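Local coordinates for putative sporulation-specific glycosylase YdhD (Bacillus subtilis subsp. subtilis str. 168, PDB 3CZ8), which probably hydrolyses glycosidic bonds during sporulation, this chain being its family 18 glycosyl hydrolase domain, of a family generally credited with chitin binding, at residues A154-D158 with R203-F207; Y177-Y183 with R215-V221; Y166-G170 with F207-V212; R17-L21 with V295-Q301; V115-F119 with F133-L137. The protein carries 1 engineered substitution. All coordinates share one frame; numbering follows the deposited sequence.

Interaction 1. Residues A154-D158 with R203-F207; sequences AKTSD and RTIEF
The carbonyl oxygen of Lys155 is closed in by three carbon groups of helix 198-208. Thr204 CA comes within 3.4 Å of Lys155 O, with 152° at the hydrogen, which fits a CA-H...O contact. Phe207 CD2 lies 3.4 Å from Lys155 O, and the methyl carbon Thr204 CG2 is 3.5 Å from that same oxygen. Phe207 makes the largest contribution to the contact of any residue here. Its CG stands anti to the backbone N (chi1 175°), swinging the ring off the helix and against the loop, so that one face meets the peptide between Thr156 and Ser157. Thr156 C stands 3.8 Å above the Phe207 ring plane near the rim, and Ser157 N lies over the centre. Lys155 CB touches Phe207 CE2 at 3.8 Å; beyond it the lysine chain bends, bringing Lys155 NZ to 3.5 Å from Asp158 OD2 in a salt bridge within the loop. That ammonium also binds the carbonyls of Leu163 and Tyr166, while Asp158 has further partners in Arg164 and Arg127. With an alanine in place of Phe207, the Thr156-Ser157 peptide would probably lose the flat surface it rests on, and the loop could shift against the helix. The loop follows barrel strand 147-153, and its ionic bonds run within the loop and to Arg127 of helix 127-143; its join to residues 203-207 therefore rests on shape fit and weak CH...O contact.

Interaction 2. Residues Y177-Y183 with R215-V221; sequences YMFIMAY and RKIIIGV
Two neighbouring parallel strands of the barrel wall, 177-181 and 217-220, meet here, with directions 25° apart. The evidence is a ladder of backbone bonds of 2.7 to 2.9 Å: Met178 N donates to Lys216 O, Ile218 N to Met178 O, Ile180 N to Ile218 O and Gly220 N to Ile180 O. The first three arrive almost end-on to their carbonyls; the last is tilted out of the carbonyl plane. Beyond it the pairing fades: Ala182 N donates weakly to Gly220 O, and one water donates to both Ala182 O (2.7 Å) and Gly220 O (2.9 Å). Helix 198-208 links the strands in a beta-alpha-beta crossover, the repeating unit of the TIM barrel. On the helix side, Ile180 packs on Thr204 and Thr208, and Ile219 on Ile205. On the other face, Phe179 and Ile218 run side by side; Phe179 CE1 lies 3.7 Å from Ile218 CD1, which sits in plane at the ring edge. Met181 CE packs on Gly220 CA, and the Met181 side chain lies about 6 Å from that of Glu120, the predicted proton donor. At the other end, Arg215 CG lies between its backbone N and carbonyl carbon (chi1 79°), and the bent chain brings Arg215 NH2 to Tyr177 OH in a 3.1 Å hydrogen bond. A weaker one comes from NH1, so the phenol oxygen is gripped by both terminal nitrogens, with ring and guanidinium planes 86° apart.

Interaction 3. Residues Y166-G170 with F207-V212; sequences YDYGG and FTIAQV
The apolar part of this contact centres on the ring of Tyr168, which meets Phe207 and Thr208. The two aromatic rings are oblique, their centroids 5.6 Å apart and planes at 52°, with Tyr168 CD2 approaching Phe207 CE2 to 3.9 Å; neither a stack nor a T-shaped pair results. Thr208 lies at the edge of the tyrosine, its OG1 in the ring plane and 3.2 Å from Tyr168 CE2. The hydroxyls look elsewhere: Thr208 OG1 bonds to Thr204 O one helical turn back, and Tyr168 OH to Pro153 O, which pins the far end of the ring. A methyl group of Val212, CG2, packs against the Tyr168 carbonyl, 3.4 Å from Tyr168 O.

Among polar links, a water bridges the backbones, donating to Gly169 O at 2.8 Å and to Gln211 O at 2.6 Å. Within 207-212 the carbonyl of Thr208 takes two bonds, from Gln211 N (2.9 Å) and Val212 N (2.8 Å), which hold 208-212 in a tight turn. Asp167 is the N-cap of helix 168-174, its OD2 accepting weak bonds from the amides of Gly169 and Gly170.

Tyr168 and Thr208 both also rest on Ile180, and Val212 on Met178. The start of helix 168-174 thus meets the end of helix 198-208 and the turn beyond it, both resting on strand 177-181, which lies between the two helices in sequence, as in the outer layer of a TIM barrel.

Interaction 4. Residues R17-L21 with V295-Q301; sequences RNPDL and VREYRLQ
Asn18 and Asp20 clasp the end of helix 285-297, which closes in a Schellman motif with Arg299, of positive phi, as its C-prime residue; the partner loop 17-21 is shaped by an Asx turn in which Asn18 OD1 accepts from Asp20 N at 3.2 Å.

The charged link is between Asp20 and Arg296. Arg296 NE donates to Asp20 OD1 at 3.1 Å, almost straight at 173°; the oxygen lies in the guanidinium plane, but the nitrogen comes from above the carboxylate plane. Arg296 NH2 reaches Asp20 OD2 at 2.8 Å through a bent, weak bond, part of the same salt bridge, with the two flat groups turned 70° apart. Over one guanidinium face stands Pro19 CG, and Gln254 of the second subunit packs on both residues. A leucine in place of Arg296 would probably leave the carboxylate of Asp20 without its charged mate and strip the proline of the flat surface beside it.

Packing adds Leu21 CD1, 3.9 Å from Leu300 O. Hydrogen bonds outside the salt bridge hold the deeper side. Asn18 N donates to Gln301 O at 3.0 Å, and Arg17 NE weakly to Gln301 OE1, while Gln301 NE2 is bound to Arg215 O, just before barrel strand 217-220. In the buried Asn18, CG anti to the backbone N carries the amide to the helix end, where Asn18 ND2 meets Leu300 O: 2.9 Å, 170° at the hydrogen, in the plane of both the amide and the carbonyl.

Interaction 5. Residues V115-F119 with F133-L137; sequences VTIDF and FLRQL
Phe133 and Leu137 both carry CG anti to the backbone N (chi1 160° in Phe133), which sends their side chains from the helix toward the strand, while Ile117 holds CG1 anti to its carbonyl carbon and reaches back. Ile117 and Leu137 meet tip to tip, with Ile117 CD1 3.8 Å from Leu137 CD2. Leu134 slides past the isoleucine in the opposite direction, its CD2 4.0 Å from Ile117 CG1, and Phe133 turns its ring edge to Ile117 CD1, with Phe133 CE2 at 4.4 Å. The helix thus closes round one strand residue from three positions, one of them a full turn from another. Strand 114-118 and helix 127-143 are the first two elements of a beta-alpha-beta unit that continues into strand 147-153, the building block of the TIM barrel; their short segments run nearly antiparallel, at 170°, with axes 11.9 Å apart at closest. Two residues beyond Ile117, the ring of Phe119 touches that of Phe133 through Phe119 CE2 and Phe133 CE2 at 3.7 Å. Their planes differ by just 21°, but the rings are slid so far apart, with centroids 5.9 Å apart, that they barely overlap. One face of Phe119 is instead covered by Ile117 CG2, 3.7 Å above its centre. The Phe119 carbonyl accepts from Tyr166 OH, and the next residue in sequence is Glu120, the predicted proton donor, close to Asp118.

Along the chain, interaction 4 spans the others, bringing residues 17-21 to 295-301 near the two ends of the domain. Interaction 5 closes first, on strand 114-118; interactions 1, 2 and 3 then interlace, their segments alternating. Interactions 1 and 3 share Phe207 and helix 198-208, with centres 8 Å apart, and both touch interaction 2, whose centre is 12 Å from each. Interaction 2 also meets interaction 4, where Ile217 O and Gln301 N probably bond. Interactions 4 and 5 are the most distant, 25 Å between centres. Together the contacts join strands, outer helices and connecting loops around one TIM barrel, which carries the predicted proton donor.

Interaction 1. Residues A154-D158 with R203-F207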
# COMPACT_ATOMS: atom_id res chain seq x y z
N ALA A 154 14.76 0.93 16.19
CA ALA A 154 14.94 -0.01 17.29
C ALA A 154 16.38 -0.05 17.76
O ALA A 154 17.31 -0.13 16.95
CB ALA A 154 14.48 -1.39 16.86
N LYS A 155 16.56 0.01 19.08
CA LYS A 155 17.88 -0.01 19.70
C LYS A 155 17.94 -1.13 20.72
O LYS A 155 16.97 -1.37 21.45
CB LYS A 155 18.19 1.33 20.40
CG LYS A 155 18.59 2.45 19.45
CD LYS A 155 18.95 3.74 20.18
CE LYS A 155 20.26 3.63 20.94
NZ LYS A 155 20.86 4.97 21.21
N THR A 156 19.10 -1.80 20.76
CA THR A 156 19.35 -2.88 21.72
C THR A 156 20.46 -2.51 22.69
O THR A 156 20.58 -3.09 23.77
CB THR A 156 19.66 -4.23 21.02
OG1 THR A 156 19.71 -5.27 22.00
CG2 THR A 156 20.99 -4.18 20.26
N SER A 157 21.26 -1.51 22.31
CA SER A 157 22.32 -0.97 23.16
C SER A 157 22.65 0.45 22.69
O SER A 157 22.01 0.95 21.76
CB SER A 157 23.58 -1.85 23.10
OG SER A 157 24.28 -1.64 21.89
N ASP A 158 23.64 1.08 23.31
CA ASP A 158 24.04 2.42 22.89
C ASP A 158 25.39 2.41 22.16
O ASP A 158 26.06 3.44 22.05
CB ASP A 158 24.05 3.37 24.08
CG ASP A 158 23.44 4.72 23.76
OD1 ASP A 158 22.43 5.09 24.40
OD2 ASP A 158 23.96 5.40 22.85
N ARG A 203 14.95 -8.10 22.97
CA ARG A 203 16.10 -7.29 23.38
C ARG A 203 15.83 -5.79 23.32
O ARG A 203 16.24 -5.05 24.21
CB ARG A 203 17.33 -7.63 22.53
CG ARG A 203 18.05 -8.89 22.94
CD ARG A 203 19.04 -9.31 21.86
NE ARG A 203 19.75 -10.54 22.21
CZ ARG A 203 19.31 -11.77 21.94
NH1 ARG A 203 18.15 -11.96 21.32
NH2 ARG A 203 20.04 -12.82 22.30
N THR A 204 15.14 -5.35 22.25
CA THR A 204 14.76 -3.94 22.07
C THR A 204 13.84 -3.48 23.20
O THR A 204 14.08 -2.43 23.80
CB THR A 204 14.07 -3.71 20.70
OG1 THR A 204 14.96 -4.10 19.65
CG2 THR A 204 13.69 -2.24 20.51
N ILE A 205 12.82 -4.28 23.50
CA ILE A 205 11.87 -4.00 24.58
C ILE A 205 12.60 -3.92 25.93
O ILE A 205 12.43 -2.95 26.68
CB ILE A 205 10.72 -5.04 24.62
CG1 ILE A 205 9.76 -4.82 23.43
CG2 ILE A 205 9.91 -4.93 25.91
CD1 ILE A 205 8.80 -5.98 23.19
N GLU A 206 13.46 -4.92 26.20
CA GLU A 206 14.20 -5.04 27.46
C GLU A 206 15.10 -3.83 27.71
O GLU A 206 15.20 -3.35 28.84
CB GLU A 206 15.05 -6.32 27.44
CG GLU A 206 15.05 -7.10 28.76
CD GLU A 206 13.98 -8.19 28.79
OE1 GLU A 206 14.03 -9.10 27.94
OE2 GLU A 206 13.11 -8.14 29.68
N PHE A 207 15.72 -3.33 26.64
CA PHE A 207 16.53 -2.12 26.67
C PHE A 207 15.67 -0.86 26.89
O PHE A 207 16.10 0.07 27.57
CB PHE A 207 17.33 -2.02 25.37
CG PHE A 207 18.13 -0.75 25.22
CD1 PHE A 207 19.34 -0.58 25.89
CD2 PHE A 207 17.68 0.27 24.38
CE1 PHE A 207 20.08 0.58 25.75
CE2 PHE A 207 18.42 1.44 24.22
CZ PHE A 207 19.63 1.59 24.91

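Interaction 2. Residues Y177-Y183 with R215-V221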
# COMPACT_ATOMS: atom_id res chain seq x y z
N TYR A 177 4.60 9.75 23.66
CA TYR A 177 4.67 8.37 23.16
C TYR A 177 5.87 8.13 22.24
O TYR A 177 6.28 9.01 21.49
CB TYR A 177 3.36 7.97 22.46
CG TYR A 177 2.14 7.98 23.36
CD1 TYR A 177 1.86 6.91 24.20
CD2 TYR A 177 1.29 9.08 23.39
CE1 TYR A 177 0.75 6.93 25.05
CE2 TYR A 177 0.19 9.12 24.23
CZ TYR A 177 -0.08 8.04 25.05
OH TYR A 177 -1.18 8.09 25.87
N MET A 178 6.42 6.92 22.30
CA MET A 178 7.57 6.55 21.49
C MET A 178 7.16 5.42 20.57
O MET A 178 6.76 4.34 21.03
CB MET A 178 8.74 6.14 22.39
CG MET A 178 10.03 5.74 21.68
SD MET A 178 11.38 5.25 22.81
CE MET A 178 11.61 6.78 23.67
N PHE A 179 7.22 5.67 19.26
CA PHE A 179 6.94 4.64 18.27
C PHE A 179 8.28 4.01 17.90
O PHE A 179 9.11 4.63 17.24
CB PHE A 179 6.28 5.22 17.00
CG PHE A 179 4.99 6.00 17.24
CD1 PHE A 179 4.18 5.78 18.35
CD2 PHE A 179 4.58 6.93 16.28
CE1 PHE A 179 3.00 6.49 18.53
CE2 PHE A 179 3.39 7.63 16.45
CZ PHE A 179 2.61 7.41 17.57
N ILE A 180 8.49 2.77 18.33
CA ILE A 180 9.75 2.10 18.05
C ILE A 180 9.61 1.32 16.76
O ILE A 180 8.77 0.43 16.66
CB ILE A 180 10.20 1.19 19.21
CG1 ILE A 180 10.47 2.03 20.46
CG2 ILE A 180 11.47 0.41 18.82
CD1 ILE A 180 10.65 1.22 21.68
N MET A 181 10.42 1.67 15.77
CA MET A 181 10.32 1.04 14.47
C MET A 181 11.14 -0.25 14.44
O MET A 181 12.26 -0.29 13.94
CB MET A 181 10.70 2.04 13.36
CG MET A 181 9.82 3.32 13.34
SD MET A 181 8.03 3.11 13.06
CE MET A 181 7.38 2.93 14.67
N ALA A 182 10.54 -1.30 15.02
CA ALA A 182 11.23 -2.56 15.27
C ALA A 182 11.19 -3.49 14.06
O ALA A 182 10.49 -4.51 14.07
CB ALA A 182 10.64 -3.24 16.51
N TYR A 183 11.95 -3.13 13.04
CA TYR A 183 12.07 -3.90 11.80
C TYR A 183 13.31 -3.48 11.05
O TYR A 183 14.01 -2.56 11.48
CB TYR A 183 10.82 -3.74 10.91
CG TYR A 183 10.41 -2.31 10.64
CD1 TYR A 183 11.03 -1.55 9.64
CD2 TYR A 183 9.38 -1.71 11.36
CE1 TYR A 183 10.66 -0.24 9.40
CE2 TYR A 183 9.00 -0.40 11.12
CZ TYR A 183 9.64 0.33 10.14
OH TYR A 183 9.27 1.63 9.88
N ARG A 215 3.87 2.41 29.22
CA ARG A 215 2.66 2.90 28.56
C ARG A 215 2.94 3.95 27.47
O ARG A 215 2.02 4.39 26.78
CB ARG A 215 1.66 3.44 29.59
CG ARG A 215 1.97 4.84 30.12
CD ARG A 215 0.71 5.50 30.65
NE ARG A 215 0.64 6.90 30.24
CZ ARG A 215 -0.08 7.35 29.22
NH1 ARG A 215 -0.08 8.64 28.93
NH2 ARG A 215 -0.83 6.52 28.50
N LYS A 216 4.20 4.37 27.35
CA LYS A 216 4.64 5.27 26.28
C LYS A 216 5.17 4.53 25.05
O LYS A 216 5.48 5.15 24.04
CB LYS A 216 5.75 6.20 26.79
CG LYS A 216 5.38 7.14 27.91
CD LYS A 216 6.46 8.19 28.07
CE LYS A 216 6.02 9.28 29.02
NZ LYS A 216 6.91 10.47 28.93
N ILE A 217 5.25 3.20 25.14
CA ILE A 217 5.95 2.39 24.14
C ILE A 217 5.00 1.74 23.13
O ILE A 217 4.13 0.95 23.51
CB ILE A 217 6.84 1.30 24.81
CG1 ILE A 217 7.84 1.93 25.79
CG2 ILE A 217 7.58 0.48 23.75
CD1 ILE A 217 8.58 0.93 26.67
N ILE A 218 5.20 2.06 21.86
CA ILE A 218 4.45 1.44 20.77
C ILE A 218 5.46 0.70 19.89
O ILE A 218 6.43 1.29 19.43
CB ILE A 218 3.64 2.50 19.96
CG1 ILE A 218 2.48 3.07 20.79
CG2 ILE A 218 3.09 1.91 18.67
CD1 ILE A 218 2.79 4.35 21.54
N ILE A 219 5.24 -0.60 19.69
CA ILE A 219 6.09 -1.39 18.80
C ILE A 219 5.57 -1.37 17.35
O ILE A 219 4.54 -1.97 17.04
CB ILE A 219 6.28 -2.85 19.31
CG1 ILE A 219 6.79 -2.88 20.76
CG2 ILE A 219 7.21 -3.65 18.38
CD1 ILE A 219 8.14 -2.18 21.02
N GLY A 220 6.27 -0.65 16.48
CA GLY A 220 5.93 -0.61 15.06
C GLY A 220 6.29 -1.90 14.35
O GLY A 220 7.36 -2.46 14.58
N VAL A 221 5.38 -2.39 13.50
CA VAL A 221 5.61 -3.62 12.72
C VAL A 221 6.12 -3.29 11.30
O VAL A 221 5.94 -2.16 10.83
CB VAL A 221 4.35 -4.53 12.69
CG1 VAL A 221 3.90 -4.91 14.12
CG2 VAL A 221 3.22 -3.90 11.88
O HOH W 1 7.94 -5.29 14.67

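Interaction 3. Residues Y166-G170 with F207-V212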
# COMPACT_ATOMS: atom_id res chain seq x y z
N TYR A 166 19.86 8.82 19.10
CA TYR A 166 18.57 8.58 19.73
C TYR A 166 18.73 8.11 21.17
O TYR A 166 18.87 6.92 21.44
CB TYR A 166 17.75 7.58 18.90
CG TYR A 166 17.58 8.03 17.47
CD1 TYR A 166 16.65 9.02 17.15
CD2 TYR A 166 18.37 7.50 16.45
CE1 TYR A 166 16.49 9.46 15.84
CE2 TYR A 166 18.22 7.93 15.13
CZ TYR A 166 17.28 8.91 14.85
OH TYR A 166 17.11 9.35 13.57
N ASP A 167 18.71 9.08 22.08
CA ASP A 167 18.78 8.81 23.50
C ASP A 167 17.39 8.39 23.98
O ASP A 167 16.53 9.24 24.15
CB ASP A 167 19.24 10.07 24.23
CG ASP A 167 19.44 9.87 25.72
OD1 ASP A 167 19.80 10.85 26.40
OD2 ASP A 167 19.24 8.74 26.23
N TYR A 168 17.19 7.09 24.21
CA TYR A 168 15.87 6.56 24.63
C TYR A 168 15.36 7.13 25.95
O TYR A 168 14.17 7.42 26.07
CB TYR A 168 15.90 5.03 24.71
CG TYR A 168 15.54 4.29 23.43
CD1 TYR A 168 15.79 4.83 22.17
CD2 TYR A 168 14.96 3.02 23.49
CE1 TYR A 168 15.46 4.14 21.00
CE2 TYR A 168 14.64 2.32 22.33
CZ TYR A 168 14.89 2.89 21.09
OH TYR A 168 14.57 2.19 19.96
N GLY A 169 16.26 7.27 26.92
CA GLY A 169 15.90 7.76 28.25
C GLY A 169 15.57 9.24 28.24
O GLY A 169 14.63 9.68 28.91
N GLY A 170 16.34 10.00 27.46
CA GLY A 170 16.11 11.43 27.30
C GLY A 170 14.90 11.77 26.44
O GLY A 170 14.20 12.75 26.73
N PHE A 207 15.72 -3.33 26.64
CA PHE A 207 16.53 -2.12 26.67
C PHE A 207 15.67 -0.86 26.89
O PHE A 207 16.10 0.07 27.57
CB PHE A 207 17.33 -2.02 25.37
CG PHE A 207 18.13 -0.75 25.22
CD1 PHE A 207 19.34 -0.58 25.89
CD2 PHE A 207 17.68 0.27 24.38
CE1 PHE A 207 20.08 0.58 25.75
CE2 PHE A 207 18.42 1.44 24.22
CZ PHE A 207 19.63 1.59 24.91
N THR A 208 14.46 -0.86 26.32
CA THR A 208 13.57 0.30 26.40
C THR A 208 12.81 0.44 27.73
O THR A 208 12.67 1.55 28.25
CB THR A 208 12.55 0.30 25.23
OG1 THR A 208 13.22 -0.05 24.01
CG2 THR A 208 11.95 1.68 25.05
N ILE A 209 12.34 -0.68 28.28
CA ILE A 209 11.58 -0.66 29.54
C ILE A 209 12.44 -0.35 30.78
O ILE A 209 11.91 -0.14 31.87
CB ILE A 209 10.80 -1.98 29.76
CG1 ILE A 209 11.77 -3.16 29.92
CG2 ILE A 209 9.77 -2.19 28.64
CD1 ILE A 209 11.12 -4.50 30.09
N ALA A 210 13.76 -0.34 30.59
CA ALA A 210 14.70 0.08 31.61
C ALA A 210 14.94 1.58 31.55
O ALA A 210 15.66 2.13 32.38
CB ALA A 210 16.02 -0.67 31.44
N GLN A 211 14.33 2.24 30.57
CA GLN A 211 14.59 3.65 30.29
C GLN A 211 13.34 4.51 30.12
O GLN A 211 13.39 5.71 30.34
CB GLN A 211 15.48 3.78 29.05
CG GLN A 211 16.96 3.62 29.35
CD GLN A 211 17.80 3.56 28.09
OE1 GLN A 211 17.62 2.67 27.26
NE2 GLN A 211 18.71 4.52 27.94
N VAL A 212 12.22 3.89 29.72
CA VAL A 212 10.98 4.61 29.40
C VAL A 212 9.80 3.91 30.10
O VAL A 212 9.79 2.69 30.15
CB VAL A 212 10.72 4.63 27.85
CG1 VAL A 212 9.63 5.62 27.49
CG2 VAL A 212 11.99 4.97 27.06
O HOH W 2 12.51 8.01 29.62

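Interaction 4. Residues R17-L21 with V295-Q301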
# COMPACT_ATOMS: atom_id res chain seq x y z
N ARG A 17 -4.11 -0.42 19.83
CA ARG A 17 -3.91 -0.52 21.27
C ARG A 17 -3.89 -1.96 21.79
O ARG A 17 -4.63 -2.82 21.30
CB ARG A 17 -4.95 0.31 22.03
CG ARG A 17 -4.73 0.33 23.54
CD ARG A 17 -5.80 1.06 24.30
NE ARG A 17 -5.31 2.36 24.74
CZ ARG A 17 -5.85 3.07 25.73
NH1 ARG A 17 -6.91 2.62 26.38
NH2 ARG A 17 -5.31 4.24 26.05
N ASN A 18 -2.99 -2.21 22.75
CA ASN A 18 -3.03 -3.38 23.63
C ASN A 18 -4.45 -3.53 24.19
O ASN A 18 -4.92 -2.66 24.92
CB ASN A 18 -2.03 -3.16 24.77
CG ASN A 18 -1.84 -4.38 25.67
OD1 ASN A 18 -2.63 -5.32 25.66
ND2 ASN A 18 -0.78 -4.36 26.46
N PRO A 19 -5.15 -4.63 23.82
CA PRO A 19 -6.56 -4.86 24.19
C PRO A 19 -6.79 -5.01 25.70
O PRO A 19 -7.90 -4.78 26.18
CB PRO A 19 -6.91 -6.16 23.46
CG PRO A 19 -5.61 -6.84 23.24
CD PRO A 19 -4.62 -5.75 23.00
N ASP A 20 -5.73 -5.38 26.43
CA ASP A 20 -5.76 -5.51 27.88
C ASP A 20 -5.90 -4.18 28.63
O ASP A 20 -6.17 -4.17 29.84
CB ASP A 20 -4.50 -6.25 28.36
CG ASP A 20 -4.39 -7.66 27.80
OD1 ASP A 20 -3.35 -8.31 28.02
OD2 ASP A 20 -5.36 -8.12 27.16
N LEU A 21 -5.74 -3.06 27.93
CA LEU A 21 -5.72 -1.74 28.55
C LEU A 21 -7.04 -0.96 28.47
O LEU A 21 -7.22 0.03 29.18
CB LEU A 21 -4.57 -0.89 27.98
CG LEU A 21 -3.12 -1.36 28.13
CD1 LEU A 21 -2.18 -0.29 27.61
CD2 LEU A 21 -2.76 -1.73 29.58
N VAL A 295 3.89 -7.56 23.20
CA VAL A 295 3.40 -6.26 23.63
C VAL A 295 2.56 -6.44 24.90
O VAL A 295 2.70 -5.68 25.86
CB VAL A 295 2.63 -5.54 22.49
CG1 VAL A 295 1.64 -4.50 23.01
CG2 VAL A 295 3.63 -4.89 21.53
N ARG A 296 1.73 -7.49 24.90
CA ARG A 296 0.87 -7.81 26.03
C ARG A 296 1.67 -8.37 27.22
O ARG A 296 1.36 -8.04 28.36
CB ARG A 296 -0.22 -8.80 25.62
CG ARG A 296 -1.31 -8.18 24.76
CD ARG A 296 -2.28 -9.24 24.23
NE ARG A 296 -3.31 -9.56 25.21
CZ ARG A 296 -4.28 -10.45 25.02
NH1 ARG A 296 -4.36 -11.12 23.87
NH2 ARG A 296 -5.17 -10.67 25.97
N GLU A 297 2.67 -9.19 26.92
CA GLU A 297 3.60 -9.75 27.91
C GLU A 297 4.32 -8.67 28.73
O GLU A 297 4.49 -8.80 29.94
CB GLU A 297 4.63 -10.66 27.22
CG GLU A 297 5.59 -11.39 28.17
CD GLU A 297 6.79 -12.03 27.46
OE1 GLU A 297 7.83 -12.23 28.13
OE2 GLU A 297 6.71 -12.34 26.26
N TYR A 298 4.73 -7.59 28.06
CA TYR A 298 5.49 -6.53 28.71
C TYR A 298 4.65 -5.32 29.10
O TYR A 298 5.20 -4.28 29.45
CB TYR A 298 6.65 -6.10 27.82
CG TYR A 298 7.82 -7.04 27.84
CD1 TYR A 298 7.95 -8.05 26.89
CD2 TYR A 298 8.81 -6.92 28.81
CE1 TYR A 298 9.04 -8.92 26.91
CE2 TYR A 298 9.91 -7.77 28.83
CZ TYR A 298 10.02 -8.77 27.89
OH TYR A 298 11.11 -9.61 27.92
N ARG A 299 3.32 -5.49 29.03
CA ARG A 299 2.35 -4.44 29.37
C ARG A 299 2.60 -3.12 28.61
O ARG A 299 2.45 -2.03 29.17
CB ARG A 299 2.28 -4.21 30.88
CG ARG A 299 1.31 -5.12 31.62
CD ARG A 299 1.31 -4.81 33.11
NE ARG A 299 -0.05 -4.69 33.63
CZ ARG A 299 -0.74 -3.55 33.69
NH1 ARG A 299 -1.98 -3.55 34.17
NH2 ARG A 299 -0.20 -2.42 33.25
N LEU A 300 2.98 -3.24 27.34
CA LEU A 300 3.26 -2.08 26.49
C LEU A 300 1.96 -1.44 25.99
O LEU A 300 0.90 -2.05 26.09
CB LEU A 300 4.15 -2.50 25.33
CG LEU A 300 5.67 -2.36 25.44
CD1 LEU A 300 6.25 -2.38 26.86
CD2 LEU A 300 6.36 -3.38 24.55
N GLN A 301 2.06 -0.22 25.46
CA GLN A 301 0.88 0.55 25.03
C GLN A 301 0.15 -0.02 23.83
O GLN A 301 -1.08 -0.15 23.86
CB GLN A 301 1.26 2.01 24.77
CG GLN A 301 0.13 2.90 24.22
CD GLN A 301 -1.00 3.17 25.23
OE1 GLN A 301 -2.15 3.33 24.85
NE2 GLN A 301 -0.66 3.22 26.52

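Interaction 5. Residues V115-F119 with F133-L137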
# COMPACT_ATOMS: atom_id res chain seq x y z
N VAL A 115 1.77 15.81 16.94
CA VAL A 115 2.74 15.45 15.90
C VAL A 115 3.40 14.09 16.10
O VAL A 115 3.32 13.47 17.16
CB VAL A 115 3.88 16.50 15.72
CG1 VAL A 115 3.35 17.79 15.16
CG2 VAL A 115 4.63 16.72 17.02
N THR A 116 4.06 13.66 15.03
CA THR A 116 4.98 12.54 15.06
C THR A 116 6.27 13.04 14.44
O THR A 116 6.30 13.39 13.26
CB THR A 116 4.44 11.31 14.30
OG1 THR A 116 3.22 10.90 14.90
CG2 THR A 116 5.44 10.15 14.35
N ILE A 117 7.31 13.14 15.25
CA ILE A 117 8.61 13.52 14.73
C ILE A 117 9.22 12.26 14.12
O ILE A 117 9.36 11.24 14.79
CB ILE A 117 9.53 14.13 15.83
CG1 ILE A 117 9.00 15.49 16.32
CG2 ILE A 117 10.95 14.28 15.31
CD1 ILE A 117 8.97 16.60 15.24
N ASP A 118 9.51 12.33 12.83
CA ASP A 118 10.16 11.24 12.13
C ASP A 118 11.46 11.78 11.54
O ASP A 118 11.58 11.98 10.33
CB ASP A 118 9.23 10.65 11.06
CG ASP A 118 9.84 9.46 10.31
OD1 ASP A 118 10.73 8.79 10.86
OD2 ASP A 118 9.42 9.20 9.16
N PHE A 119 12.42 12.06 12.42
CA PHE A 119 13.73 12.48 11.98
C PHE A 119 14.63 11.26 11.93
O PHE A 119 14.87 10.61 12.95
CB PHE A 119 14.35 13.57 12.88
CG PHE A 119 13.65 14.91 12.81
CD1 PHE A 119 12.66 15.18 11.87
CD2 PHE A 119 14.01 15.93 13.70
CE1 PHE A 119 12.03 16.41 11.81
CE2 PHE A 119 13.39 17.18 13.65
CZ PHE A 119 12.40 17.42 12.70
N PHE A 133 15.84 19.82 21.59
CA PHE A 133 14.83 20.26 20.63
C PHE A 133 13.45 19.68 20.97
O PHE A 133 12.44 20.39 20.89
CB PHE A 133 15.24 19.88 19.20
CG PHE A 133 14.10 19.87 18.22
CD1 PHE A 133 13.56 21.06 17.74
CD2 PHE A 133 13.54 18.67 17.80
CE1 PHE A 133 12.49 21.05 16.86
CE2 PHE A 133 12.47 18.65 16.91
CZ PHE A 133 11.94 19.84 16.44
N LEU A 134 13.43 18.41 21.34
CA LEU A 134 12.20 17.70 21.67
C LEU A 134 11.60 18.17 23.00
O LEU A 134 10.37 18.17 23.15
CB LEU A 134 12.42 16.19 21.69
CG LEU A 134 12.72 15.51 20.35
CD1 LEU A 134 13.20 14.12 20.62
CD2 LEU A 134 11.52 15.49 19.40
N ARG A 135 12.46 18.57 23.93
CA ARG A 135 12.03 19.23 25.17
C ARG A 135 11.40 20.59 24.88
O ARG A 135 10.37 20.94 25.46
CB ARG A 135 13.19 19.37 26.17
CG ARG A 135 12.87 20.25 27.39
CD ARG A 135 13.86 20.09 28.52
NE ARG A 135 13.50 18.98 29.41
CZ ARG A 135 14.18 17.85 29.53
NH1 ARG A 135 13.76 16.91 30.37
NH2 ARG A 135 15.28 17.65 28.82
N GLN A 136 12.01 21.34 23.97
CA GLN A 136 11.50 22.66 23.60
C GLN A 136 10.17 22.51 22.87
O GLN A 136 9.26 23.34 23.03
CB GLN A 136 12.52 23.41 22.74
CG GLN A 136 12.41 24.93 22.89
CD GLN A 136 13.04 25.71 21.74
OE1 GLN A 136 12.41 26.61 21.19
NE2 GLN A 136 14.27 25.37 21.38
N LEU A 137 10.05 21.44 22.09
CA LEU A 137 8.82 21.11 21.40
C LEU A 137 7.73 20.59 22.33
O LEU A 137 6.56 20.97 22.16
CB LEU A 137 9.09 20.11 20.26
CG LEU A 137 7.94 19.80 19.30
CD1 LEU A 137 7.43 21.05 18.58
CD2 LEU A 137 8.36 18.72 18.31